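Long-range contacts in elongation factor G (PDB 2DY1), which probably acts as a GTPase in the elongation stage of protein synthesis and here holds GTP and a magnesium ion: residues Gly93-Ala98 and Leu125-Met130; Ala97-Leu102 and Tyr302-Arg307; Leu285-Lys290 and Glu371-Ala376; Thr64-Leu69 and Phe77-Pro82. One frame throughout, in Å; residues are numbered along the deposited sequence.

Contact 1: Gly93-Ala98 and Leu125-Met130; sequences GALEAA and LGLPRM
E96 and L125 come within 7.3 Å of each other, CA to CA, and A98 and L127 follow at 8.3 Å, as the last turn of helix 88-97 passes the loop that leads into strand 129-134. The two chains meet here through leucine branches. L125 reaches over with a single methyl: its CD1 lies 3.7 Å from CB of L95 and 3.8 Å from N of E96, against the flank of the helical turn. CG of L127 lies anti to the carbonyl carbon (chi1 -58°), directing the branch toward the helix end, and both methyls make contact. Its CD1 is 3.5 Å from O of L95 and its CD2 3.6 Å from O of A98, covering carbonyls where the helix gives way to loop. The side chains of L95 and L127 cross obliquely, with CD2 of L95 4.1 Å from CD1 of L127. Backbone and side-chain bonds fix the course of this turn. G126, at a positive phi of 77°, closes the preceding helix with a Schellman motif, and R129 grips O of L127 with NE and NH2 together, the NE bond being 2.8 Å and the oxygen in the guanidinium plane. R129 is held in turn by a salt bridge to E123 and a cation-pi contact with W119. L95 packs on A13, V15 and A101, which places the contact between helix and parallel sheet. L125-M130 is the return leg of the right-handed beta-alpha-beta crossover in which helix 113-124 links the neighbouring parallel strands 100-106 and 129-134, a construction characteristic of the P-loop GTPase fold.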
loop_
_atom_site.group_PDB
_atom_site.type_symbol
_atom_site.label_atom_id
_atom_site.label_comp_id
_atom_site.label_asym_id
_atom_site.label_seq_id
_atom_site.Cartn_x
_atom_site.Cartn_y
_atom_site.Cartn_z
ATOM N N GLY A 93 -0.043 7.761 -2.207
ATOM C CA GLY A 93 -0.909 8.922 -2.361
ATOM C C GLY A 93 -0.118 10.224 -2.257
ATOM O O GLY A 93 -0.376 11.172 -3.000
ATOM N N ALA A 94 0.841 10.299 -1.331
ATOM C CA ALA A 94 1.650 11.510 -1.165
ATOM C C ALA A 94 2.506 11.747 -2.403
ATOM O O ALA A 94 2.634 12.879 -2.852
ATOM C CB ALA A 94 2.541 11.404 0.078
ATOM N N LEU A 95 3.071 10.678 -2.960
ATOM C CA LEU A 95 3.900 10.826 -4.150
ATOM C C LEU A 95 3.031 11.258 -5.337
ATOM O O LEU A 95 3.439 12.107 -6.136
ATOM C CB LEU A 95 4.667 9.518 -4.433
ATOM C CG LEU A 95 5.833 9.306 -3.445
ATOM C CD1 LEU A 95 6.287 7.864 -3.469
ATOM C CD2 LEU A 95 6.983 10.270 -3.766
ATOM N N GLU A 96 1.834 10.684 -5.450
ATOM C CA GLU A 96 0.895 11.060 -6.526
ATOM C C GLU A 96 0.591 12.545 -6.489
ATOM O O GLU A 96 0.431 13.199 -7.533
ATOM C CB GLU A 96 -0.452 10.380 -6.327
ATOM C CG GLU A 96 -0.665 9.068 -6.935
ATOM C CD GLU A 96 -2.154 8.796 -7.032
ATOM O OE1 GLU A 96 -2.523 7.711 -7.467
ATOM O OE2 GLU A 96 -2.957 9.695 -6.679
ATOM N N ALA A 97 0.469 13.070 -5.271
ATOM C CA ALA A 97 0.131 14.454 -5.029
ATOM C C ALA A 97 1.230 15.466 -5.226
ATOM O O ALA A 97 0.951 16.644 -5.312
ATOM C CB ALA A 97 -0.405 14.597 -3.591
ATOM N N ALA A 98 2.479 15.015 -5.290
ATOM C CA ALA A 98 3.605 15.947 -5.378
ATOM C C ALA A 98 4.240 15.989 -6.750
ATOM O O ALA A 98 3.980 15.119 -7.564
ATOM C CB ALA A 98 4.663 15.549 -4.348
ATOM N N LEU A 125 6.363 7.422 -11.383
ATOM C CA LEU A 125 5.517 8.606 -11.544
ATOM C C LEU A 125 6.232 9.683 -12.349
ATOM O O LEU A 125 5.637 10.703 -12.686
ATOM C CB LEU A 125 5.124 9.183 -10.176
ATOM C CG LEU A 125 4.021 8.400 -9.463
ATOM C CD1 LEU A 125 3.989 8.812 -8.007
ATOM C CD2 LEU A 125 2.655 8.670 -10.103
ATOM N N GLY A 126 7.514 9.457 -12.639
ATOM C CA GLY A 126 8.289 10.418 -13.408
ATOM C C GLY A 126 8.723 11.619 -12.595
ATOM O O GLY A 126 8.955 12.704 -13.134
ATOM N N LEU A 127 8.853 11.419 -11.287
ATOM C CA LEU A 127 9.226 12.502 -10.404
ATOM C C LEU A 127 10.696 12.740 -10.143
ATOM O O LEU A 127 11.447 11.798 -9.961
ATOM C CB LEU A 127 8.605 12.285 -9.013
ATOM C CG LEU A 127 7.082 12.162 -8.908
ATOM C CD1 LEU A 127 6.710 12.101 -7.399
ATOM C CD2 LEU A 127 6.398 13.336 -9.587
ATOM N N PRO A 128 11.110 14.014 -10.108
ATOM C CA PRO A 128 12.497 14.373 -9.811
ATOM C C PRO A 128 12.698 13.911 -8.359
ATOM O O PRO A 128 11.734 13.839 -7.577
ATOM C CB PRO A 128 12.491 15.891 -9.873
ATOM C CG PRO A 128 11.469 16.156 -10.980
ATOM C CD PRO A 128 10.365 15.187 -10.620
ATOM N N ARG A 129 13.938 13.607 -7.995
ATOM C CA ARG A 129 14.249 13.160 -6.644
ATOM C C ARG A 129 15.472 13.893 -6.106
ATOM O O ARG A 129 16.415 14.192 -6.847
ATOM C CB ARG A 129 14.540 11.654 -6.619
ATOM C CG ARG A 129 13.304 10.748 -6.520
ATOM C CD ARG A 129 13.472 9.556 -7.449
ATOM N NE ARG A 129 13.298 10.032 -8.825
ATOM C CZ ARG A 129 13.828 9.452 -9.892
ATOM N NH1 ARG A 129 14.577 8.361 -9.760
ATOM N NH2 ARG A 129 13.616 9.977 -11.091
ATOM N N MET A 130 15.422 14.222 -4.820
ATOM C CA MET A 130 16.530 14.867 -4.107
ATOM C C MET A 130 16.662 14.015 -2.845
ATOM O O MET A 130 15.676 13.461 -2.384
ATOM C CB MET A 130 16.165 16.320 -3.742
ATOM C CG MET A 130 16.971 16.978 -2.647
ATOM S SD MET A 130 16.256 18.637 -2.303
ATOM C CE MET A 130 16.737 19.421 -3.822
#

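Contact 2: Ala97-Leu102 and Tyr302-Arg307; sequences AADAAL and YLRLYR
R304 points its CB at A97, whose own CB is 4.2 Å away, and its side chain passes O of A97 on the way to D99. CG, anti to the backbone N, passes 3.2 Å from O of A97 and also lies over one face of the Y306 ring, toward the rim. The chain then bends at chi2 (65°), placing CD beside the same oxygen. NE turns back to its own strand and donates to O of L305 over 2.9 Å, from above that carbonyl plane. Next comes CZ, in a guanidinium with CD1 of Y306 3.6 Å above its centre. At the tip, NH1 gives a nearly straight bond (167°) to O of A97, 2.8 Å away, from above the A97 carbonyl plane, and a second to OD1 of D99 at 2.9 Å, met from above the carboxylate plane. NH2 meets OD2 of D99 on its syn side, also at 2.9 Å, completing an end-on, two-pronged salt bridge whose carboxylate and guanidinium planes stand 63° apart. D99 OD1 has a second cationic partner in R278, so the buried carboxylate is probably kept ionised. The OH of Y306 bonds to O of E96. R304 spans from strand 298-307 of the domain 2 sheet to the turn between helix 88-97 and strand 100-106, flanked by T11 of strand 9-16 and by P275 of helix 275-279.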
loop_
_atom_site.group_PDB
_atom_site.type_symbol
_atom_site.label_atom_id
_atom_site.label_comp_id
_atom_site.label_asym_id
_atom_site.label_seq_id
_atom_site.Cartn_x
_atom_site.Cartn_y
_atom_site.Cartn_z
ATOM N N ALA A 97 0.469 13.070 -5.271
ATOM C CA ALA A 97 0.131 14.454 -5.029
ATOM C C ALA A 97 1.230 15.466 -5.226
ATOM O O ALA A 97 0.951 16.644 -5.312
ATOM C CB ALA A 97 -0.405 14.597 -3.591
ATOM N N ALA A 98 2.479 15.015 -5.290
ATOM C CA ALA A 98 3.605 15.947 -5.378
ATOM C C ALA A 98 4.240 15.989 -6.750
ATOM O O ALA A 98 3.980 15.119 -7.564
ATOM C CB ALA A 98 4.663 15.549 -4.348
ATOM N N ASP A 99 5.088 16.995 -6.965
ATOM C CA ASP A 99 5.790 17.126 -8.231
ATOM C C ASP A 99 7.257 16.700 -8.103
ATOM O O ASP A 99 8.006 16.726 -9.093
ATOM C CB ASP A 99 5.712 18.572 -8.750
ATOM C CG ASP A 99 4.284 19.025 -8.999
ATOM O OD1 ASP A 99 3.424 18.164 -9.270
ATOM O OD2 ASP A 99 4.032 20.255 -8.927
ATOM N N ALA A 100 7.670 16.302 -6.898
ATOM C CA ALA A 100 9.051 15.851 -6.662
ATOM C C ALA A 100 9.072 15.103 -5.343
ATOM O O ALA A 100 8.190 15.304 -4.500
ATOM C CB ALA A 100 10.006 17.035 -6.588
ATOM N N ALA A 101 10.077 14.243 -5.179
ATOM C CA ALA A 101 10.221 13.482 -3.946
ATOM C C ALA A 101 11.509 13.885 -3.230
ATOM O O ALA A 101 12.559 13.981 -3.853
ATOM C CB ALA A 101 10.271 12.003 -4.262
ATOM N N LEU A 102 11.407 14.161 -1.933
ATOM C CA LEU A 102 12.571 14.467 -1.095
ATOM C C LEU A 102 12.713 13.168 -0.316
ATOM O O LEU A 102 11.825 12.801 0.454
ATOM C CB LEU A 102 12.275 15.633 -0.146
ATOM C CG LEU A 102 13.335 15.911 0.936
ATOM C CD1 LEU A 102 14.720 16.207 0.278
ATOM C CD2 LEU A 102 12.902 17.125 1.789
ATOM N N TYR A 302 -8.419 15.814 0.999
ATOM C CA TYR A 302 -7.189 16.548 0.763
ATOM C C TYR A 302 -6.957 16.575 -0.728
ATOM O O TYR A 302 -6.803 15.538 -1.369
ATOM C CB TYR A 302 -6.039 15.868 1.503
ATOM C CG TYR A 302 -6.220 15.996 3.005
ATOM C CD1 TYR A 302 -5.524 16.949 3.739
ATOM C CD2 TYR A 302 -7.134 15.189 3.674
ATOM C CE1 TYR A 302 -5.743 17.090 5.119
ATOM C CE2 TYR A 302 -7.355 15.332 5.045
ATOM C CZ TYR A 302 -6.664 16.272 5.747
ATOM O OH TYR A 302 -6.905 16.390 7.096
ATOM N N LEU A 303 -6.944 17.792 -1.258
ATOM C CA LEU A 303 -6.845 17.997 -2.691
ATOM C C LEU A 303 -5.559 18.629 -3.119
ATOM O O LEU A 303 -5.136 19.613 -2.541
ATOM C CB LEU A 303 -7.961 18.943 -3.146
ATOM C CG LEU A 303 -9.372 18.479 -3.472
ATOM C CD1 LEU A 303 -9.972 17.748 -2.291
ATOM C CD2 LEU A 303 -10.210 19.720 -3.828
ATOM N N ARG A 304 -4.946 18.064 -4.152
ATOM C CA ARG A 304 -3.762 18.688 -4.736
ATOM C C ARG A 304 -4.270 19.438 -5.966
ATOM O O ARG A 304 -4.968 18.854 -6.801
ATOM C CB ARG A 304 -2.743 17.650 -5.191
ATOM C CG ARG A 304 -1.720 18.221 -6.216
ATOM C CD ARG A 304 -0.819 19.302 -5.615
ATOM N NE ARG A 304 -0.216 20.110 -6.682
ATOM C CZ ARG A 304 0.852 19.780 -7.398
ATOM N NH1 ARG A 304 1.508 18.641 -7.180
ATOM N NH2 ARG A 304 1.231 20.588 -8.392
ATOM N N LEU A 305 -3.932 20.720 -6.061
ATOM C CA LEU A 305 -4.302 21.522 -7.232
ATOM C C LEU A 305 -3.061 21.475 -8.121
ATOM O O LEU A 305 -2.030 22.074 -7.807
ATOM C CB LEU A 305 -4.620 22.962 -6.810
ATOM C CG LEU A 305 -5.064 23.930 -7.924
ATOM C CD1 LEU A 305 -6.317 23.397 -8.610
ATOM C CD2 LEU A 305 -5.331 25.298 -7.316
ATOM N N TYR A 306 -3.166 20.747 -9.221
ATOM C CA TYR A 306 -2.036 20.581 -10.130
ATOM C C TYR A 306 -1.848 21.732 -11.068
ATOM O O TYR A 306 -0.725 22.058 -11.453
ATOM C CB TYR A 306 -2.213 19.317 -10.983
ATOM C CG TYR A 306 -2.158 17.993 -10.229
ATOM C CD1 TYR A 306 -0.965 17.539 -9.672
ATOM C CD2 TYR A 306 -3.291 17.182 -10.120
ATOM C CE1 TYR A 306 -0.884 16.296 -9.033
ATOM C CE2 TYR A 306 -3.225 15.926 -9.468
ATOM C CZ TYR A 306 -2.015 15.498 -8.936
ATOM O OH TYR A 306 -1.953 14.255 -8.330
ATOM N N ARG A 307 -2.959 22.351 -11.438
ATOM C CA ARG A 307 -2.906 23.426 -12.419
ATOM C C ARG A 307 -4.070 24.320 -12.162
ATOM O O ARG A 307 -5.083 23.866 -11.655
ATOM C CB ARG A 307 -3.051 22.825 -13.825
ATOM C CG ARG A 307 -2.763 23.781 -14.998
ATOM C CD ARG A 307 -2.850 23.011 -16.316
ATOM N NE ARG A 307 -4.192 22.479 -16.552
ATOM C CZ ARG A 307 -4.458 21.443 -17.336
ATOM N NH1 ARG A 307 -3.474 20.815 -17.968
ATOM N NH2 ARG A 307 -5.710 21.038 -17.484
#

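Contact 3: Leu285-Lys290 and Glu371-Ala376; sequences LAKVFK and EEVPFA
K287 sends its side chain straight across to V373 and P374: CG is anti to the backbone N (chi1 -179°), and every later torsion keeps the chain extended, so that NZ stands at full reach from strand 285-294. The V373 side chain is turned with CG1 likewise anti to its backbone N, and this methyl meets the lysine on the way, 3.8 Å from CD of K287, the two side chains crossing at a slant. At the end, NZ of K287 donates to O of P374 at 2.8 Å, within the carbonyl plane and at a C=O...N angle of 156°. CD1 of F375 lies 3.5 Å from the same NZ, which approaches the ring obliquely. Farther back along the strand, the CD2 methyl of L285 rests 3.8 Å from the carbonyl O of E372. The backbones run in nearly the same direction, 12° apart over the touching parts, yet the nearest CA atoms, of K287 and V373, remain 8.1 Å from each other; side chains therefore bridge the gap. The ammonium of K287 is also paired with E96 OE2, while E96 OE1 accepts from N of A376, so one carboxylate holds both segments. Strand 285-294 runs between strands 298-307 and 361-363 in the domain 2 sheet, with a classic beta bulge where Y306 and R307 both face L285. The 371-376 loop lies over this region: P374 packs on Y306 and on R278 and F279 of helix 275-279, and F375 touches E96 at the end of helix 88-97.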
loop_
_atom_site.group_PDB
_atom_site.type_symbol
_atom_site.label_atom_id
_atom_site.label_comp_id
_atom_site.label_asym_id
_atom_site.label_seq_id
_atom_site.Cartn_x
_atom_site.Cartn_y
_atom_site.Cartn_z
ATOM N N LEU A 285 -7.047 21.682 -12.497
ATOM C CA LEU A 285 -6.946 20.223 -12.557
ATOM C C LEU A 285 -6.486 19.874 -11.162
ATOM O O LEU A 285 -5.498 20.424 -10.684
ATOM C CB LEU A 285 -5.905 19.750 -13.570
ATOM C CG LEU A 285 -5.635 18.232 -13.546
ATOM C CD1 LEU A 285 -6.907 17.440 -13.899
ATOM C CD2 LEU A 285 -4.503 17.908 -14.507
ATOM N N ALA A 286 -7.237 18.997 -10.500
ATOM C CA ALA A 286 -6.934 18.607 -9.124
ATOM C C ALA A 286 -7.321 17.158 -8.868
ATOM O O ALA A 286 -8.012 16.517 -9.661
ATOM C CB ALA A 286 -7.703 19.506 -8.154
ATOM N N LYS A 287 -6.887 16.646 -7.728
ATOM C CA LYS A 287 -7.213 15.275 -7.381
ATOM C C LYS A 287 -7.261 15.122 -5.864
ATOM O O LYS A 287 -6.483 15.759 -5.159
ATOM C CB LYS A 287 -6.146 14.338 -7.956
ATOM C CG LYS A 287 -6.387 12.884 -7.671
ATOM C CD LYS A 287 -5.448 11.998 -8.497
ATOM C CE LYS A 287 -5.694 10.540 -8.205
ATOM N NZ LYS A 287 -4.879 9.664 -9.080
ATOM N N VAL A 288 -8.183 14.294 -5.372
ATOM C CA VAL A 288 -8.275 14.026 -3.927
ATOM C C VAL A 288 -7.245 12.902 -3.729
ATOM O O VAL A 288 -7.461 11.779 -4.192
ATOM C CB VAL A 288 -9.672 13.503 -3.555
ATOM C CG1 VAL A 288 -9.716 13.097 -2.086
ATOM C CG2 VAL A 288 -10.727 14.593 -3.811
ATOM N N PHE A 289 -6.127 13.199 -3.060
ATOM C CA PHE A 289 -5.093 12.175 -2.890
ATOM C C PHE A 289 -5.212 11.405 -1.595
ATOM O O PHE A 289 -4.604 10.359 -1.444
ATOM C CB PHE A 289 -3.677 12.771 -3.049
ATOM C CG PHE A 289 -3.252 13.675 -1.934
ATOM C CD1 PHE A 289 -2.494 13.177 -0.864
ATOM C CD2 PHE A 289 -3.561 15.037 -1.976
ATOM C CE1 PHE A 289 -2.044 14.061 0.158
ATOM C CE2 PHE A 289 -3.129 15.907 -0.984
ATOM C CZ PHE A 289 -2.367 15.420 0.086
ATOM N N LYS A 290 -5.962 11.957 -0.653
ATOM C CA LYS A 290 -6.212 11.242 0.609
ATOM C C LYS A 290 -7.413 11.827 1.307
ATOM O O LYS A 290 -7.855 12.953 1.013
ATOM C CB LYS A 290 -5.004 11.291 1.567
ATOM C CG LYS A 290 -4.730 12.653 2.159
ATOM C CD LYS A 290 -3.750 12.614 3.341
ATOM C CE LYS A 290 -4.486 12.214 4.631
ATOM N NZ LYS A 290 -3.541 11.800 5.733
ATOM N N GLU A 371 -3.928 9.731 -19.094
ATOM C CA GLU A 371 -2.539 10.156 -19.228
ATOM C C GLU A 371 -2.239 11.511 -18.597
ATOM O O GLU A 371 -1.088 11.826 -18.327
ATOM C CB GLU A 371 -2.134 10.225 -20.708
ATOM C CG GLU A 371 -2.344 8.935 -21.473
ATOM C CD GLU A 371 -3.700 8.865 -22.140
ATOM O OE1 GLU A 371 -4.591 9.673 -21.799
ATOM O OE2 GLU A 371 -3.881 7.983 -23.005
ATOM N N GLU A 372 -3.276 12.301 -18.357
ATOM C CA GLU A 372 -3.101 13.644 -17.816
ATOM C C GLU A 372 -3.095 13.759 -16.296
ATOM O O GLU A 372 -2.725 14.799 -15.757
ATOM C CB GLU A 372 -4.191 14.545 -18.386
ATOM C CG GLU A 372 -4.162 14.617 -19.913
ATOM C CD GLU A 372 -5.320 15.399 -20.497
ATOM O OE1 GLU A 372 -6.418 14.829 -20.638
ATOM O OE2 GLU A 372 -5.133 16.594 -20.814
ATOM N N VAL A 373 -3.472 12.683 -15.617
ATOM C CA VAL A 373 -3.570 12.678 -14.151
ATOM C C VAL A 373 -2.592 11.710 -13.495
ATOM O O VAL A 373 -2.615 10.527 -13.799
ATOM C CB VAL A 373 -4.994 12.234 -13.736
ATOM C CG1 VAL A 373 -5.197 12.405 -12.230
ATOM C CG2 VAL A 373 -6.033 13.031 -14.516
ATOM N N PRO A 374 -1.728 12.195 -12.575
ATOM C CA PRO A 374 -0.786 11.270 -11.924
ATOM C C PRO A 374 -1.546 10.128 -11.254
ATOM O O PRO A 374 -2.609 10.335 -10.666
ATOM C CB PRO A 374 -0.079 12.156 -10.891
ATOM C CG PRO A 374 -0.169 13.548 -11.505
ATOM C CD PRO A 374 -1.559 13.574 -12.085
ATOM N N PHE A 375 -1.012 8.917 -11.329
ATOM C CA PHE A 375 -1.694 7.796 -10.725
ATOM C C PHE A 375 -0.694 6.752 -10.277
ATOM O O PHE A 375 0.163 6.325 -11.051
ATOM C CB PHE A 375 -2.658 7.143 -11.729
ATOM C CG PHE A 375 -3.536 6.086 -11.120
ATOM C CD1 PHE A 375 -4.728 6.440 -10.516
ATOM C CD2 PHE A 375 -3.126 4.755 -11.078
ATOM C CE1 PHE A 375 -5.511 5.483 -9.867
ATOM C CE2 PHE A 375 -3.910 3.790 -10.424
ATOM C CZ PHE A 375 -5.090 4.157 -9.824
ATOM N N ALA A 376 -0.807 6.353 -9.012
ATOM C CA ALA A 376 0.040 5.310 -8.468
ATOM C C ALA A 376 -0.907 4.242 -7.946
ATOM O O ALA A 376 -1.683 4.475 -7.006
ATOM C CB ALA A 376 0.918 5.852 -7.336
#

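Contact 4: Thr64-Leu69 and Phe77-Pro82; sequences TGVAPL and FLLDAP
G65 and D80 exchange two backbone bonds, N of G65 to O of D80 at 3.0 Å and N of D80 to O of G65 at 2.9 Å, and A67 and L78 repeat the pattern two residues along, N of A67 lying 2.9 Å from O of L78. The strands are antiparallel, with 156° between their directions. V66 with L79 and P68 with F77 are the non-hydrogen-bonded pairs, and their side chains share one face of the sheet. There V66 and L79 lie side by side and point the same way, CG2 of V66 3.9 Å from CD2 of L79, while CB of P68 meets CE2 of F77 at 3.9 Å. The opposite face carries A67, L78 and D80. Beyond the G65-D80 pair, where both strands have ended, the chains stay close: CA of T64 makes a CH...O contact of 3.3 Å with O of D80, and OG1 of T64 comes 3.5 Å from CD of P82.

One shell out, F77 meets the ring of F346, and V66 and P68 pack on strand 323-332. A67, on the other face, packs on T26 of helix 22-32, and L69 reaches L30 there. CG of D80 is anti to its backbone N (chi1 177°), and OD2 bonds to the hydroxyls of T49 and T23, the latter a magnesium ligand; the nearest side-chain atom of D80 is about 4 Å from the metal. This is the edge hairpin of the GTPase sheet, ending in the aspartate-alanine-proline sequence that, as in related translation GTPases, opens the DXXG motif leading into switch II.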
loop_
_atom_site.group_PDB
_atom_site.type_symbol
_atom_site.label_atom_id
_atom_site.label_comp_id
_atom_site.label_asym_id
_atom_site.label_seq_id
_atom_site.Cartn_x
_atom_site.Cartn_y
_atom_site.Cartn_z
ATOM N N THR A 64 -0.146 10.614 6.352
ATOM C CA THR A 64 0.568 11.758 5.818
ATOM C C THR A 64 0.062 13.068 6.417
ATOM O O THR A 64 -1.152 13.277 6.542
ATOM C CB THR A 64 0.356 11.817 4.299
ATOM O OG1 THR A 64 0.831 10.597 3.723
ATOM C CG2 THR A 64 1.079 13.026 3.678
ATOM N N GLY A 65 0.999 13.933 6.800
ATOM C CA GLY A 65 0.662 15.247 7.333
ATOM C C GLY A 65 1.147 16.319 6.370
ATOM O O GLY A 65 2.209 16.204 5.780
ATOM N N VAL A 66 0.343 17.360 6.194
ATOM C CA VAL A 66 0.717 18.465 5.317
ATOM C C VAL A 66 1.383 19.571 6.129
ATOM O O VAL A 66 0.918 19.938 7.223
ATOM C CB VAL A 66 -0.535 19.039 4.600
ATOM C CG1 VAL A 66 -0.111 20.173 3.661
ATOM C CG2 VAL A 66 -1.235 17.928 3.810
ATOM N N ALA A 67 2.520 20.047 5.638
ATOM C CA ALA A 67 3.227 21.160 6.248
ATOM C C ALA A 67 3.315 22.228 5.161
ATOM O O ALA A 67 4.132 22.134 4.255
ATOM C CB ALA A 67 4.633 20.729 6.695
ATOM N N PRO A 68 2.446 23.238 5.221
ATOM C CA PRO A 68 2.421 24.323 4.223
ATOM C C PRO A 68 3.433 25.398 4.562
ATOM O O PRO A 68 3.102 26.398 5.184
ATOM C CB PRO A 68 0.970 24.806 4.294
ATOM C CG PRO A 68 0.647 24.671 5.785
ATOM C CD PRO A 68 1.378 23.398 6.236
ATOM N N LEU A 69 4.664 25.213 4.105
ATOM C CA LEU A 69 5.724 26.147 4.446
ATOM C C LEU A 69 5.729 27.431 3.651
ATOM O O LEU A 69 5.502 27.423 2.437
ATOM C CB LEU A 69 7.086 25.457 4.287
ATOM C CG LEU A 69 7.218 24.113 5.011
ATOM C CD1 LEU A 69 8.537 23.423 4.592
ATOM C CD2 LEU A 69 7.214 24.330 6.533
ATOM N N PHE A 77 4.661 23.159 -0.293
ATOM C CA PHE A 77 3.679 22.303 0.373
ATOM C C PHE A 77 4.385 20.977 0.517
ATOM O O PHE A 77 4.535 20.239 -0.452
ATOM C CB PHE A 77 2.399 22.204 -0.458
ATOM C CG PHE A 77 1.598 23.478 -0.446
ATOM C CD1 PHE A 77 1.922 24.516 -1.311
ATOM C CD2 PHE A 77 0.590 23.683 0.498
ATOM C CE1 PHE A 77 1.272 25.754 -1.238
ATOM C CE2 PHE A 77 -0.069 24.919 0.579
ATOM C CZ PHE A 77 0.275 25.955 -0.285
ATOM N N LEU A 78 4.802 20.678 1.751
ATOM C CA LEU A 78 5.568 19.467 2.048
ATOM C C LEU A 78 4.648 18.404 2.618
ATOM O O LEU A 78 3.927 18.657 3.576
ATOM C CB LEU A 78 6.677 19.800 3.064
ATOM C CG LEU A 78 7.692 18.697 3.399
ATOM C CD1 LEU A 78 8.542 18.374 2.158
ATOM C CD2 LEU A 78 8.593 19.171 4.554
ATOM N N LEU A 79 4.671 17.222 2.016
ATOM C CA LEU A 79 3.819 16.125 2.491
ATOM C C LEU A 79 4.725 15.156 3.253
ATOM O O LEU A 79 5.545 14.469 2.652
ATOM C CB LEU A 79 3.155 15.431 1.305
ATOM C CG LEU A 79 2.499 16.422 0.326
ATOM C CD1 LEU A 79 1.817 15.663 -0.810
ATOM C CD2 LEU A 79 1.471 17.278 1.065
ATOM N N ASP A 80 4.555 15.107 4.582
ATOM C CA ASP A 80 5.389 14.261 5.463
ATOM C C ASP A 80 4.709 12.894 5.487
ATOM O O ASP A 80 3.700 12.685 6.169
ATOM C CB ASP A 80 5.459 14.916 6.863
ATOM C CG ASP A 80 6.237 14.088 7.866
ATOM O OD1 ASP A 80 7.029 13.244 7.422
ATOM O OD2 ASP A 80 6.047 14.296 9.098
ATOM N N ALA A 81 5.264 11.974 4.718
ATOM C CA ALA A 81 4.660 10.659 4.506
ATOM C C ALA A 81 5.162 9.563 5.412
ATOM O O ALA A 81 6.206 9.718 6.056
ATOM C CB ALA A 81 4.906 10.242 3.025
ATOM N N PRO A 82 4.428 8.436 5.464
ATOM C CA PRO A 82 4.833 7.299 6.291
ATOM C C PRO A 82 6.136 6.705 5.771
ATOM O O PRO A 82 6.574 6.951 4.632
ATOM C CB PRO A 82 3.700 6.296 6.096
ATOM C CG PRO A 82 2.496 7.169 5.839
ATOM C CD PRO A 82 3.085 8.209 4.891
#

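How the contacts relate
From the N terminus, contact 4 closes first, a short hairpin complete before any other contact opens. Contact 1 follows, folding helix 88-97 back against the loop before strand 129-134, and stays within the GTP-binding domain, as contact 4 does. Contact 2 starts from the same stretch, sharing A97 and A98 with contact 1, but closes only some 200 residues later, in domain 2. Contact 3 opens inside that long loop and closes beyond it, so contacts 2 and 3 cross. The end of helix 88-97 lies amid all four, A97 touching both L79 and F289. Separately, NZ of K290 bonds to O of T64, tying domain 2 to the GTPase hairpin.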